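Local coordinates for salmonella typhimurium DB7155 bacteriophage DET7 tailspike (Bacteriophage, PDB 2V5I), which probably binds the O-antigen of the Salmonella surface as a trimeric beta-helical tailspike and hydrolyses it, serving the phage as its receptor-binding protein, at residues A[357-362]-A[366-371]; A[383-388]-A[403-408]; A[427-432]-A[464-469]. All blocks are in the same frame, centred on the assembly; numbering follows the deposited sequence.

How the contacts relate
The three contacts follow one another along the chain and along the right-handed parallel beta-helix of the tailspike. Contact 1 lies inside the helix, and contact 2, its centre about 14 Å away, is at the surface in the next coil: strands 357-364 and 386-388 are neighbours, joined by Gly358 N to Gln385 O at 2.8 Å and Ala361 N to Ile387 O at 2.9 Å, both probable hydrogen bonds. Contact 3, about 15 Å from contact 2 between centres, touches it where Gln405 NE2 packs on Pro427 CD at 3.8 Å. Contacts 1 and 3 are about 11 Å apart at their nearest atoms and do not touch, yet both reach a second subunit.

Contact 1. Residues A[357-362]-A[366-371]; sequences AGMLAH and RVFSNI
Segments 357-362 and 366-371 face each other across the interior of the beta-helix at a separation too wide for backbone pairing, with Met359 CA 10.2 Å from Ile371 CA and Ala361 CA 9.5 Å from Arg366 CA. The space between them is bridged by three inward-pointing side chains, Met359 and Ala361 from one wall and Phe368 from the other. Met359 and Phe368 approach from opposite directions. The methionine reaches inward, its chi1 of -174° swinging Met359 CG away from the backbone N, and then bends at chi3, which carries the Met359 CE methyl over one face of the Phe368 ring, 4.0 Å from Phe368 CE2. The sulfur stands obliquely to the same ring, Met359 SD lying 4.8 Å from the centroid of the Phe368 ring and 48° off the ring normal. This is a Met-aromatic contact whose closest approach is Met359 SD to Phe368 CE2 at 3.9 Å. Ala361 meets the far end of the ring obliquely, its CB 3.8 Å from Phe368 CZ. Neighbouring coils continue this filling: Met359 packs on Leu337 and Ile388, and Phe368 on Val346 and Cys392. Outside, Asn370 packs against Asn370 of the third subunit. The buried contact thus depends on dispersion and sulfur-aromatic attraction between apolar groups, consistent with a hydrophobic interior joining two faces of the coil.

Contact 2. Residues A[383-388]-A[403-408]; sequences SDQIII and KPQPSN
Gln385 and Gln405 form a polar, water-assisted contact at the surface, where the residues leading into strand 386-388 meet the loop that runs from strand 393-398 to strand 412-414. Gln385 NE2 donates to Gln405 OE1 over 3.1 Å, and the bond is nearly straight, with 170° at the hydrogen. It runs in the carbonyl plane of the acceptor, at a C=O...N angle of 153°, and the acceptor lies within the amide plane of Gln385 as well. The two amides are nearly coplanar. Gln385 reaches out with an extended chain beyond CG, whereas Gln405 folds at chi2 (-75°) to bring its amide round to meet it. The remaining ends of the two amides are joined by a water that donates to Gln385 OE1 at 2.7 Å and accepts from Gln405 NE2 at 2.9 Å, a second link that should restrain both amides against flipping. From the opposite direction, Pro406 brings its CG within 3.7 Å of Gln385 NE2. Another water ties the backbones together by donating to Ser383 O at 3.0 Å and to Asn408 O at 2.8 Å; its bond from Gln385 NE2 is weak. Ser383 O and Asn408 O, 4.0 Å apart, therefore share a donor between them. The loop is also held by Asn380, which bonds Asn408 N and Ser407 OG. Beyond Gln385 the chain enters strand 386-388, which runs between the parallel strands 357-364 and 412-414, while Ile386 and Ile388 pack on strand 393-398.

Contact 3. Residues A[427-432]-A[464-469]; sequences PPDKIL and SATLDS
Asp429 and Thr466 set their side chains obliquely against each other where the last coils of the parallel beta-helix meet the loop before strand 470-476. Asp429 belongs to a type I beta turn, Pro427 to Lys430, closed by Lys430 N to Pro427 O at 3.1 Å; opposite it, residues 464-466 form an ST turn. The aspartate presents its methylene to the loop: Asp429 CB lies 3.8 Å from Thr466 CG2, and the same methyl is 3.9 Å from Asp429 OD2. With chi1 at 63°, Asp429 CG sits between the backbone N and the carbonyl carbon, and CB is left to do most of the touching. On the other side, Thr466 CG2 stands anti to the carbonyl carbon, beside the backbone N, which brings the methyl rather than the hydroxyl to the aspartate. The closest approach is Asp429 CB to Ala465 O at 3.3 Å, and Ala465 CB stands 4.3 Å from Asp429 CB, so that the aspartate methylene meets a mixed surface of carbonyl oxygen and methyls. The ST turn braces the start of this loop: Ser464 OG accepts from Thr466 N at 143° at the hydrogen, and more weakly from Leu467 N. Arg459 supports the same loop by bonding Ala465 O and by a salt bridge to Asp468. The carboxylate of Asp468 also meets Arg445 of the second subunit, and Pro428 packs on Val440 of the third, which places this modest contact beside the interface where the chains come together. Between the two turns a single water donates one hydrogen to Pro428 O at 2.9 Å and the other to Ala465 O at 3.0 Å, spanning carbonyl oxygens that themselves lie 4.2 Å apart.

Contact 1. Residues A[357-362]-A[366-371]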
# COMPACT_ATOMS: atom_id res chain seq x y z
N ALA A 357 19.88 -8.17 -8.40
CA ALA A 357 18.72 -7.70 -9.16
C ALA A 357 17.53 -7.49 -8.22
O ALA A 357 17.36 -8.22 -7.23
CB ALA A 357 18.38 -8.67 -10.21
N GLY A 358 16.64 -6.58 -8.59
CA GLY A 358 15.46 -6.38 -7.78
C GLY A 358 14.31 -7.30 -8.12
O GLY A 358 13.62 -7.76 -7.22
N MET A 359 14.06 -7.50 -9.42
CA MET A 359 13.01 -8.40 -9.86
C MET A 359 13.48 -9.18 -11.09
O MET A 359 14.06 -8.61 -11.99
CB MET A 359 11.69 -7.67 -10.20
CG MET A 359 10.54 -8.62 -10.53
SD MET A 359 8.93 -7.79 -10.64
CE MET A 359 9.05 -7.15 -12.32
N LEU A 360 13.13 -10.47 -11.14
CA LEU A 360 13.39 -11.29 -12.32
C LEU A 360 12.12 -12.07 -12.53
O LEU A 360 11.82 -13.05 -11.82
CB LEU A 360 14.60 -12.22 -12.13
CG LEU A 360 15.22 -12.72 -13.43
CD1 LEU A 360 16.43 -13.57 -13.11
CD2 LEU A 360 14.27 -13.51 -14.28
N ALA A 361 11.29 -11.59 -13.46
CA ALA A 361 10.02 -12.18 -13.74
C ALA A 361 10.09 -12.84 -15.10
O ALA A 361 10.03 -12.20 -16.14
CB ALA A 361 8.92 -11.09 -13.73
N HIS A 362 10.12 -14.17 -15.08
CA HIS A 362 10.08 -14.95 -16.29
C HIS A 362 8.63 -15.31 -16.57
O HIS A 362 8.19 -16.47 -16.46
CB HIS A 362 10.96 -16.20 -16.14
CG HIS A 362 11.26 -16.87 -17.44
ND1 HIS A 362 12.43 -17.55 -17.65
CD2 HIS A 362 10.54 -16.96 -18.58
CE1 HIS A 362 12.42 -18.03 -18.88
NE2 HIS A 362 11.30 -17.67 -19.47
N ARG A 366 1.19 -11.27 -17.76
CA ARG A 366 0.99 -10.88 -16.36
C ARG A 366 1.00 -9.37 -16.23
O ARG A 366 1.66 -8.69 -16.98
CB ARG A 366 2.13 -11.44 -15.50
CG ARG A 366 1.98 -11.27 -13.97
CD ARG A 366 2.80 -12.30 -13.17
NE ARG A 366 2.27 -13.68 -13.37
CZ ARG A 366 2.77 -14.79 -12.91
NH1 ARG A 366 3.80 -14.77 -12.13
NH2 ARG A 366 2.15 -15.93 -13.22
N VAL A 367 0.23 -8.87 -15.27
CA VAL A 367 0.12 -7.42 -14.98
C VAL A 367 0.81 -7.12 -13.65
O VAL A 367 0.51 -7.73 -12.67
CB VAL A 367 -1.35 -6.95 -14.91
CG1 VAL A 367 -1.39 -5.41 -14.69
CG2 VAL A 367 -2.09 -7.29 -16.19
N PHE A 368 1.63 -6.06 -13.65
CA PHE A 368 2.34 -5.57 -12.48
C PHE A 368 1.89 -4.12 -12.25
O PHE A 368 1.96 -3.33 -13.21
CB PHE A 368 3.84 -5.55 -12.76
CG PHE A 368 4.41 -6.91 -13.04
CD1 PHE A 368 4.43 -7.41 -14.33
CD2 PHE A 368 5.01 -7.62 -12.01
CE1 PHE A 368 4.96 -8.70 -14.58
CE2 PHE A 368 5.50 -8.90 -12.25
CZ PHE A 368 5.53 -9.41 -13.53
N SER A 369 1.31 -3.78 -11.09
CA SER A 369 0.83 -2.43 -10.85
C SER A 369 1.40 -1.91 -9.53
O SER A 369 1.46 -2.65 -8.54
CB SER A 369 -0.69 -2.35 -10.84
OG SER A 369 -1.25 -2.97 -12.02
N ASN A 370 1.82 -0.65 -9.53
CA ASN A 370 2.22 0.05 -8.31
C ASN A 370 3.44 -0.62 -7.67
O ASN A 370 3.39 -1.16 -6.57
CB ASN A 370 1.08 0.15 -7.30
CG ASN A 370 1.30 1.24 -6.30
OD1 ASN A 370 1.98 2.23 -6.59
ND2 ASN A 370 0.78 1.06 -5.09
N ILE A 371 4.51 -0.62 -8.45
CA ILE A 371 5.79 -1.34 -8.16
C ILE A 371 6.88 -0.32 -7.83
O ILE A 371 7.01 0.71 -8.48
CB ILE A 371 6.25 -2.18 -9.40
CG1 ILE A 371 5.14 -3.12 -9.90
CG2 ILE A 371 7.47 -3.01 -9.06
CD1 ILE A 371 4.66 -4.16 -8.92

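Contact 2. Residues A[383-388]-A[403-408]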
# COMPACT_ATOMS: atom_id res chain seq x y z
N SER A 383 24.07 -7.91 -14.27
CA SER A 383 22.63 -8.19 -14.27
C SER A 383 21.88 -6.88 -14.45
O SER A 383 22.37 -5.81 -14.11
CB SER A 383 22.20 -8.80 -12.93
OG SER A 383 20.80 -9.07 -12.91
N ASP A 384 20.70 -6.97 -15.03
CA ASP A 384 19.81 -5.85 -15.05
C ASP A 384 19.07 -5.76 -13.72
O ASP A 384 18.91 -6.77 -13.05
CB ASP A 384 18.82 -6.00 -16.18
CG ASP A 384 19.53 -6.25 -17.53
OD1 ASP A 384 20.53 -5.57 -17.82
OD2 ASP A 384 19.11 -7.16 -18.27
N GLN A 385 18.56 -4.58 -13.38
CA GLN A 385 17.87 -4.40 -12.09
C GLN A 385 16.48 -4.99 -12.10
O GLN A 385 16.02 -5.54 -11.07
CB GLN A 385 17.85 -2.94 -11.71
CG GLN A 385 19.26 -2.37 -11.39
CD GLN A 385 19.35 -0.86 -11.43
OE1 GLN A 385 18.47 -0.15 -10.95
NE2 GLN A 385 20.43 -0.37 -12.00
N ILE A 386 15.73 -4.75 -13.19
CA ILE A 386 14.36 -5.15 -13.31
C ILE A 386 14.27 -5.92 -14.64
O ILE A 386 14.52 -5.34 -15.69
CB ILE A 386 13.44 -3.90 -13.34
CG1 ILE A 386 13.56 -3.07 -12.04
CG2 ILE A 386 12.02 -4.28 -13.63
CD1 ILE A 386 13.12 -1.59 -12.23
N ILE A 387 13.91 -7.20 -14.61
CA ILE A 387 13.87 -8.07 -15.79
C ILE A 387 12.49 -8.68 -15.89
O ILE A 387 11.98 -9.22 -14.90
CB ILE A 387 14.88 -9.20 -15.61
CG1 ILE A 387 16.30 -8.62 -15.55
CG2 ILE A 387 14.71 -10.25 -16.73
CD1 ILE A 387 17.25 -9.42 -14.62
N ILE A 388 11.84 -8.52 -17.05
CA ILE A 388 10.61 -9.19 -17.37
C ILE A 388 10.85 -9.84 -18.72
O ILE A 388 11.23 -9.17 -19.66
CB ILE A 388 9.39 -8.24 -17.46
CG1 ILE A 388 9.22 -7.46 -16.14
CG2 ILE A 388 8.13 -9.02 -17.80
CD1 ILE A 388 8.12 -6.42 -16.19
N LYS A 403 21.37 5.88 -4.72
CA LYS A 403 22.73 5.38 -4.91
C LYS A 403 23.14 5.66 -6.35
O LYS A 403 22.30 5.69 -7.27
CB LYS A 403 22.79 3.87 -4.63
CG LYS A 403 22.50 3.50 -3.16
CD LYS A 403 22.90 2.06 -2.78
CE LYS A 403 23.01 1.94 -1.25
NZ LYS A 403 23.47 0.62 -0.77
N PRO A 404 24.44 5.85 -6.56
CA PRO A 404 24.90 5.97 -7.92
C PRO A 404 24.60 4.70 -8.69
O PRO A 404 24.63 3.59 -8.13
CB PRO A 404 26.40 6.22 -7.78
CG PRO A 404 26.78 5.73 -6.48
CD PRO A 404 25.54 5.84 -5.59
N GLN A 405 24.35 4.84 -9.98
CA GLN A 405 24.00 3.65 -10.78
C GLN A 405 25.16 2.70 -10.90
O GLN A 405 26.30 3.12 -11.08
CB GLN A 405 23.53 4.07 -12.18
CG GLN A 405 22.18 4.74 -12.21
CD GLN A 405 21.03 3.78 -12.03
OE1 GLN A 405 21.14 2.58 -12.32
NE2 GLN A 405 19.92 4.28 -11.50
N PRO A 406 24.89 1.40 -10.84
CA PRO A 406 25.98 0.45 -11.13
C PRO A 406 26.41 0.55 -12.59
O PRO A 406 25.58 0.83 -13.45
CB PRO A 406 25.34 -0.93 -10.89
CG PRO A 406 23.90 -0.72 -10.86
CD PRO A 406 23.62 0.73 -10.55
N SER A 407 27.70 0.31 -12.84
CA SER A 407 28.21 0.40 -14.19
C SER A 407 27.68 -0.71 -15.09
O SER A 407 27.51 -0.49 -16.30
CB SER A 407 29.74 0.47 -14.21
OG SER A 407 30.31 -0.76 -13.85
N ASN A 408 27.41 -1.89 -14.55
CA ASN A 408 26.88 -3.00 -15.34
C ASN A 408 25.38 -2.98 -15.43
O ASN A 408 24.70 -2.56 -14.47
CB ASN A 408 27.28 -4.34 -14.74
CG ASN A 408 28.76 -4.56 -14.74
OD1 ASN A 408 29.42 -4.26 -15.73
ND2 ASN A 408 29.30 -5.08 -13.64
O HOH W 1 22.31 -2.94 -13.13
O HOH W 2 17.76 2.48 -10.80

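Contact 3. Residues A[427-432]-A[464-469]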
# COMPACT_ATOMS: atom_id res chain seq x y z
N PRO A 427 18.12 6.72 -15.73
CA PRO A 427 18.89 7.05 -16.93
C PRO A 427 18.18 6.61 -18.20
O PRO A 427 17.84 5.45 -18.35
CB PRO A 427 20.21 6.28 -16.74
CG PRO A 427 20.31 6.01 -15.32
CD PRO A 427 18.90 5.84 -14.83
N PRO A 428 17.91 7.56 -19.11
CA PRO A 428 17.08 7.23 -20.24
C PRO A 428 17.71 6.23 -21.21
O PRO A 428 16.97 5.56 -21.95
CB PRO A 428 16.80 8.61 -20.88
CG PRO A 428 17.84 9.54 -20.33
CD PRO A 428 18.24 8.99 -19.02
N ASP A 429 19.03 6.07 -21.14
CA ASP A 429 19.72 5.11 -21.99
C ASP A 429 19.81 3.68 -21.39
O ASP A 429 20.36 2.79 -22.01
CB ASP A 429 21.09 5.63 -22.32
CG ASP A 429 21.97 5.81 -21.10
OD1 ASP A 429 21.49 6.35 -20.06
OD2 ASP A 429 23.16 5.45 -21.20
N LYS A 430 19.28 3.46 -20.18
CA LYS A 430 19.43 2.17 -19.52
C LYS A 430 18.08 1.47 -19.39
O LYS A 430 17.81 0.77 -18.41
CB LYS A 430 20.07 2.38 -18.16
CG LYS A 430 21.44 2.97 -18.23
CD LYS A 430 22.45 2.04 -18.86
CE LYS A 430 23.84 2.66 -18.83
NZ LYS A 430 24.78 1.80 -19.55
N ILE A 431 17.22 1.67 -20.40
CA ILE A 431 15.91 1.05 -20.47
C ILE A 431 15.76 0.35 -21.80
O ILE A 431 16.08 0.93 -22.84
CB ILE A 431 14.84 2.14 -20.44
CG1 ILE A 431 14.85 2.90 -19.13
CG2 ILE A 431 13.49 1.58 -20.70
CD1 ILE A 431 14.06 4.18 -19.22
N LEU A 432 15.28 -0.88 -21.78
CA LEU A 432 14.91 -1.62 -22.96
C LEU A 432 13.51 -2.13 -22.71
O LEU A 432 13.30 -2.93 -21.83
CB LEU A 432 15.87 -2.80 -23.17
CG LEU A 432 15.47 -4.00 -24.04
CD1 LEU A 432 15.52 -3.65 -25.51
CD2 LEU A 432 16.43 -5.19 -23.78
N SER A 464 19.15 6.72 -31.40
CA SER A 464 20.23 6.83 -30.44
C SER A 464 19.71 6.64 -29.05
O SER A 464 18.77 7.33 -28.65
CB SER A 464 20.85 8.23 -30.45
OG SER A 464 21.88 8.31 -29.45
N ALA A 465 20.33 5.75 -28.29
CA ALA A 465 19.90 5.57 -26.88
C ALA A 465 20.30 6.70 -25.98
O ALA A 465 19.65 6.90 -24.96
CB ALA A 465 20.38 4.25 -26.31
N THR A 466 21.36 7.42 -26.35
CA THR A 466 22.01 8.38 -25.48
C THR A 466 21.82 9.85 -25.84
O THR A 466 22.09 10.68 -24.99
CB THR A 466 23.51 8.12 -25.43
OG1 THR A 466 24.02 8.13 -26.77
CG2 THR A 466 23.77 6.77 -24.83
N LEU A 467 21.30 10.19 -27.04
CA LEU A 467 21.20 11.57 -27.47
C LEU A 467 19.74 11.94 -27.70
O LEU A 467 19.04 11.17 -28.35
CB LEU A 467 21.95 11.76 -28.79
CG LEU A 467 23.45 11.48 -28.73
CD1 LEU A 467 23.98 11.50 -30.16
CD2 LEU A 467 24.24 12.40 -27.85
N ASP A 468 19.30 13.05 -27.14
CA ASP A 468 17.96 13.56 -27.45
C ASP A 468 17.90 13.90 -28.95
O ASP A 468 18.84 14.48 -29.53
CB ASP A 468 17.64 14.75 -26.60
CG ASP A 468 17.41 14.38 -25.11
OD1 ASP A 468 17.02 13.21 -24.85
OD2 ASP A 468 17.56 15.29 -24.26
N SER A 469 16.78 13.58 -29.58
CA SER A 469 16.59 13.85 -30.99
C SER A 469 16.09 15.27 -31.28
O SER A 469 16.19 15.77 -32.40
CB SER A 469 15.66 12.80 -31.56
OG SER A 469 14.41 12.72 -30.85
O HOH W 3 16.89 5.80 -24.82